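PDB 1RWR: filamentous hemagglutinin from Bordetella pertussis, which is an adhesin exported by the two-partner secretion pathway, the fragment here being its beta-helical secretion (TPS) domain. Local coordinates for residues Val186-Asn191 / Val233-Ser237; Arg165-Leu169 / Tyr215-Gly219. One frame throughout, in Å; residues are numbered along the deposited sequence.

Contact 1. Residues Val186-Asn191 / Val233-Ser237; sequences VVAGAN and VSSDS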
loop_
_atom_site.group_PDB
_atom_site.type_symbol
_atom_site.label_atom_id
_atom_site.label_comp_id
_atom_site.label_asym_id
_atom_site.label_seq_id
_atom_site.Cartn_x
_atom_site.Cartn_y
_atom_site.Cartn_z
ATOM N N VAL A 186 1.038 6.576 -4.301
ATOM C CA VAL A 186 1.491 5.513 -5.183
ATOM C C VAL A 186 2.897 5.948 -5.634
ATOM O O VAL A 186 3.074 7.052 -6.193
ATOM C CB VAL A 186 0.575 5.328 -6.392
ATOM C CG1 VAL A 186 1.133 4.243 -7.323
ATOM C CG2 VAL A 186 -0.823 4.992 -5.985
ATOM N N VAL A 187 3.896 5.130 -5.319
ATOM C CA VAL A 187 5.309 5.479 -5.534
ATOM C C VAL A 187 5.921 4.358 -6.355
ATOM O O VAL A 187 6.050 3.201 -5.868
ATOM C CB VAL A 187 6.031 5.634 -4.205
ATOM C CG1 VAL A 187 7.543 5.858 -4.403
ATOM C CG2 VAL A 187 5.390 6.761 -3.376
ATOM N N ALA A 188 6.246 4.667 -7.611
ATOM C CA ALA A 188 6.798 3.694 -8.533
ATOM C C ALA A 188 8.236 3.991 -8.867
ATOM O O ALA A 188 8.674 5.153 -8.780
ATOM C CB ALA A 188 5.964 3.632 -9.806
ATOM N N GLY A 189 8.970 2.954 -9.220
ATOM C CA GLY A 189 10.368 3.083 -9.632
ATOM C C GLY A 189 11.317 2.436 -8.639
ATOM O O GLY A 189 10.904 1.861 -7.637
ATOM N N ALA A 190 12.598 2.497 -8.977
ATOM C CA ALA A 190 13.645 1.964 -8.131
ATOM C C ALA A 190 13.947 3.003 -7.083
ATOM O O ALA A 190 14.538 4.049 -7.366
ATOM C CB ALA A 190 14.875 1.601 -8.954
ATOM N N ASN A 191 13.449 2.728 -5.894
ATOM C CA ASN A 191 13.514 3.655 -4.774
ATOM C C ASN A 191 13.814 2.964 -3.478
ATOM O O ASN A 191 13.408 1.843 -3.254
ATOM C CB ASN A 191 12.163 4.372 -4.571
ATOM C CG ASN A 191 11.818 5.351 -5.682
ATOM O OD1 ASN A 191 12.522 6.321 -5.913
ATOM N ND2 ASN A 191 10.705 5.090 -6.366
ATOM N N VAL A 233 3.942 9.269 -7.723
ATOM C CA VAL A 233 5.341 9.504 -7.942
ATOM C C VAL A 233 5.920 8.357 -8.772
ATOM O O VAL A 233 5.696 7.197 -8.458
ATOM C CB VAL A 233 6.117 9.615 -6.615
ATOM C CG1 VAL A 233 7.640 9.663 -6.891
ATOM C CG2 VAL A 233 5.651 10.829 -5.805
ATOM N N SER A 234 6.674 8.708 -9.816
ATOM C CA SER A 234 7.403 7.766 -10.638
ATOM C C SER A 234 8.817 8.313 -10.750
ATOM O O SER A 234 9.016 9.455 -11.179
ATOM C CB SER A 234 6.764 7.687 -12.022
ATOM O OG SER A 234 7.507 6.859 -12.874
ATOM N N SER A 235 9.793 7.540 -10.320
ATOM C CA SER A 235 11.152 8.052 -10.253
ATOM C C SER A 235 12.094 7.553 -11.369
ATOM O O SER A 235 13.147 8.173 -11.587
ATOM C CB SER A 235 11.700 7.799 -8.830
ATOM O OG SER A 235 11.721 6.443 -8.649
ATOM N N ASP A 236 11.736 6.497 -12.099
ATOM C CA ASP A 236 12.634 5.971 -13.159
ATOM C C ASP A 236 12.631 6.888 -14.387
ATOM O O ASP A 236 11.572 7.207 -14.931
ATOM C CB ASP A 236 12.260 4.567 -13.609
ATOM C CG ASP A 236 12.467 3.508 -12.528
ATOM O OD1 ASP A 236 13.113 3.816 -11.477
ATOM O OD2 ASP A 236 12.037 2.356 -12.679
ATOM N N SER A 237 13.819 7.278 -14.852
ATOM C CA SER A 237 13.920 8.211 -15.976
ATOM C C SER A 237 13.248 7.624 -17.226
ATOM O O SER A 237 13.441 6.459 -17.594
ATOM C CB SER A 237 15.378 8.545 -16.269
ATOM O OG SER A 237 15.489 9.400 -17.402
HETATM O O HOH W 1 14.408 5.411 -9.717
#
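Two successive coils of a right-handed parallel beta-helix pair here in register. Val233 stands beside Val187: its N donates to Val186 O (2.8 Å) and its O accepts from Ala188 N (2.7 Å), while the branched side chains meet on one face, Val187 CG2 lying 4.4 Å from Val233 CB. Ser234 pairs with Ala188 on the other face, where the small side chains leave room for Ala216 of the facing strand. Ser235 N closes the parallel pattern on Ala188 O (3.1 Å); its hydroxyl OG takes a weak bond from Asn191 ND2 (2.8 Å) and donates a hydrogen bond to a water that in turn donates to Ala190 O. A side chain on Gly189, with its positive phi, would collide with that hydroxyl. Beyond the strand ends a side chain takes over from the backbone: Asp236 OD1 accepts from Ala190 N (2.9 Å) and from the same water, while OD2 forms a salt bridge with Arg165. Within the parallel sheet, strand 183-188 lies between 159-164 and 229-234; Ala188 and Ser234 face strand 215-219 across the core, whereas Val187 and Asn191 are covered by strand 199-202.

Contact 2. Residues Arg165-Leu169 / Tyr215-Gly219; sequences RLVKL and YAIDG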
loop_
_atom_site.group_PDB
_atom_site.type_symbol
_atom_site.label_atom_id
_atom_site.label_comp_id
_atom_site.label_asym_id
_atom_site.label_seq_id
_atom_site.Cartn_x
_atom_site.Cartn_y
_atom_site.Cartn_z
ATOM N N ARG A 165 7.850 -1.382 -8.145
ATOM C CA ARG A 165 8.586 -0.970 -9.319
ATOM C C ARG A 165 7.620 -0.437 -10.358
ATOM O O ARG A 165 7.877 0.587 -10.963
ATOM C CB ARG A 165 9.459 -2.094 -9.869
ATOM C CG ARG A 165 10.500 -1.631 -10.910
ATOM C CD ARG A 165 11.627 -0.792 -10.257
ATOM N NE ARG A 165 12.477 -0.065 -11.195
ATOM C CZ ARG A 165 13.604 -0.550 -11.787
ATOM N NH1 ARG A 165 13.971 -1.811 -11.675
ATOM N NH2 ARG A 165 14.319 0.242 -12.570
ATOM N N LEU A 166 6.544 -1.175 -10.555
ATOM C CA LEU A 166 5.433 -0.780 -11.420
ATOM C C LEU A 166 4.115 -0.901 -10.673
ATOM O O LEU A 166 3.943 -1.753 -9.804
ATOM C CB LEU A 166 5.353 -1.697 -12.642
ATOM C CG LEU A 166 6.580 -1.770 -13.564
ATOM C CD1 LEU A 166 6.331 -2.846 -14.632
ATOM C CD2 LEU A 166 6.942 -0.423 -14.219
ATOM N N VAL A 167 3.145 -0.095 -11.067
ATOM C CA VAL A 167 1.831 -0.138 -10.429
ATOM C C VAL A 167 0.751 -0.057 -11.502
ATOM O O VAL A 167 0.823 0.789 -12.386
ATOM C CB VAL A 167 1.634 0.963 -9.376
ATOM C CG1 VAL A 167 0.252 0.832 -8.710
ATOM C CG2 VAL A 167 2.717 0.935 -8.356
ATOM N N LYS A 168 -0.221 -0.957 -11.423
ATOM C CA LYS A 168 -1.384 -0.958 -12.327
ATOM C C LYS A 168 -2.634 -0.715 -11.480
ATOM O O LYS A 168 -2.843 -1.405 -10.475
ATOM C CB LYS A 168 -1.453 -2.271 -13.065
ATOM C CG LYS A 168 -0.228 -2.422 -13.999
ATOM C CD LYS A 168 -0.161 -3.719 -14.734
ATOM C CE LYS A 168 1.014 -3.720 -15.786
ATOM N NZ LYS A 168 1.763 -2.412 -16.110
ATOM N N LEU A 169 -3.431 0.278 -11.876
ATOM C CA LEU A 169 -4.626 0.677 -11.146
ATOM C C LEU A 169 -5.846 0.402 -12.006
ATOM O O LEU A 169 -6.177 1.199 -12.892
ATOM C CB LEU A 169 -4.557 2.136 -10.763
ATOM C CG LEU A 169 -3.332 2.551 -9.936
ATOM C CD1 LEU A 169 -3.165 4.053 -9.886
ATOM C CD2 LEU A 169 -3.405 1.902 -8.531
ATOM N N TYR A 215 4.678 2.890 -19.005
ATOM C CA TYR A 215 4.059 3.540 -17.885
ATOM C C TYR A 215 4.426 2.837 -16.594
ATOM O O TYR A 215 4.085 1.684 -16.420
ATOM C CB TYR A 215 2.536 3.542 -18.072
ATOM C CG TYR A 215 2.183 4.350 -19.269
ATOM C CD1 TYR A 215 2.408 5.700 -19.277
ATOM C CD2 TYR A 215 1.691 3.748 -20.409
ATOM C CE1 TYR A 215 2.112 6.477 -20.392
ATOM C CE2 TYR A 215 1.389 4.503 -21.526
ATOM C CZ TYR A 215 1.618 5.862 -21.514
ATOM O OH TYR A 215 1.329 6.602 -22.624
ATOM N N ALA A 216 5.123 3.527 -15.697
ATOM C CA ALA A 216 5.428 3.003 -14.377
ATOM C C ALA A 216 4.200 2.927 -13.468
ATOM O O ALA A 216 4.100 2.035 -12.614
ATOM C CB ALA A 216 6.484 3.875 -13.733
ATOM N N ILE A 217 3.282 3.866 -13.656
ATOM C CA ILE A 217 1.951 3.839 -13.030
ATOM C C ILE A 217 1.002 3.895 -14.207
ATOM O O ILE A 217 1.111 4.803 -15.058
ATOM C CB ILE A 217 1.709 5.039 -12.092
ATOM C CG1 ILE A 217 2.746 5.039 -10.966
ATOM C CG2 ILE A 217 0.274 5.024 -11.570
ATOM C CD1 ILE A 217 2.741 6.226 -10.047
ATOM N N ASP A 218 0.096 2.945 -14.274
ATOM C CA ASP A 218 -0.894 2.911 -15.328
ATOM C C ASP A 218 -2.252 2.620 -14.744
ATOM O O ASP A 218 -2.506 1.523 -14.315
ATOM C CB ASP A 218 -0.488 1.851 -16.345
ATOM C CG ASP A 218 -1.233 1.961 -17.638
ATOM O OD1 ASP A 218 -2.059 2.866 -17.804
ATOM O OD2 ASP A 218 -1.049 1.108 -18.544
ATOM N N GLY A 219 -3.087 3.657 -14.679
ATOM C CA GLY A 219 -4.454 3.545 -14.199
ATOM C C GLY A 219 -5.438 3.677 -15.351
ATOM O O GLY A 219 -5.321 4.567 -16.161
HETATM O O HOH W 2 2.481 0.002 -14.809
HETATM O O HOH W 3 1.216 -0.545 -18.910
#
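Main-chain hydrogen bonds hold these parallel segments together: Val167 N to Ala216 O (2.8 Å), Asp218 N to Val167 O (3.0 Å) and Leu169 N to Asp218 O (2.9 Å). Between them run CA-H...O contacts, such as Gly219 CA to Leu169 O (3.2 Å). At Gly219 the backbones come closest, the CA atoms of Leu169 and Gly219 being 4.2 Å apart; a CB there would crowd Leu169 CB, so glycine fits well. Apolar contacts fill the inward face, where Val167, Leu169 and Ile217 line the core of the beta-helix and Leu169 CD1 lies 4.0 Å from Ile217 CG2. Near the corner at Ala216 and Ile217, Leu166 CD2 packs 4.3 Å from the small Ala216 CB. Polar contacts occupy the other face. Lys168 NZ donates to a water (2.8 Å) that in turn reaches Tyr215 O (2.8 Å), and more weakly to a second water (3.4 Å) that donates to Asp218 OD2 (2.8 Å). Asp218 OD1 has its own salt bridge, with Arg242 on the next coil. The alternation of strand residues thus sorts the chemistry: aliphatic side chains are buried inside, while Lys168 and Asp218 suit a hydrated outer surface, linked through water rather than by direct ion pairing.

How the contacts relate
The segments alternate along the chain: 165-169, 186-191, 215-219, then 233-237, so each contact joins one coil to the next and the two describe different sheets of the same two coils. Contact 1 belongs to the parallel sheet that holds strands 183-188 and 229-234, contact 2 to the one that holds 166-169 and 215-219, with centres about 10 Å apart on the same side of the chain's centre. They meet across the core, where Ser234 OG lies 3.3 Å from Ala216 CB, and at a corner, where Arg165 NE bridges to Asp236 OD2 (2.9 Å) and Gly189 N probably bonds Arg165 O (3.1 Å). Such repeated stacking builds the elongated beta-helix of the TPS domain, consistent with the filamentous character of this adhesin.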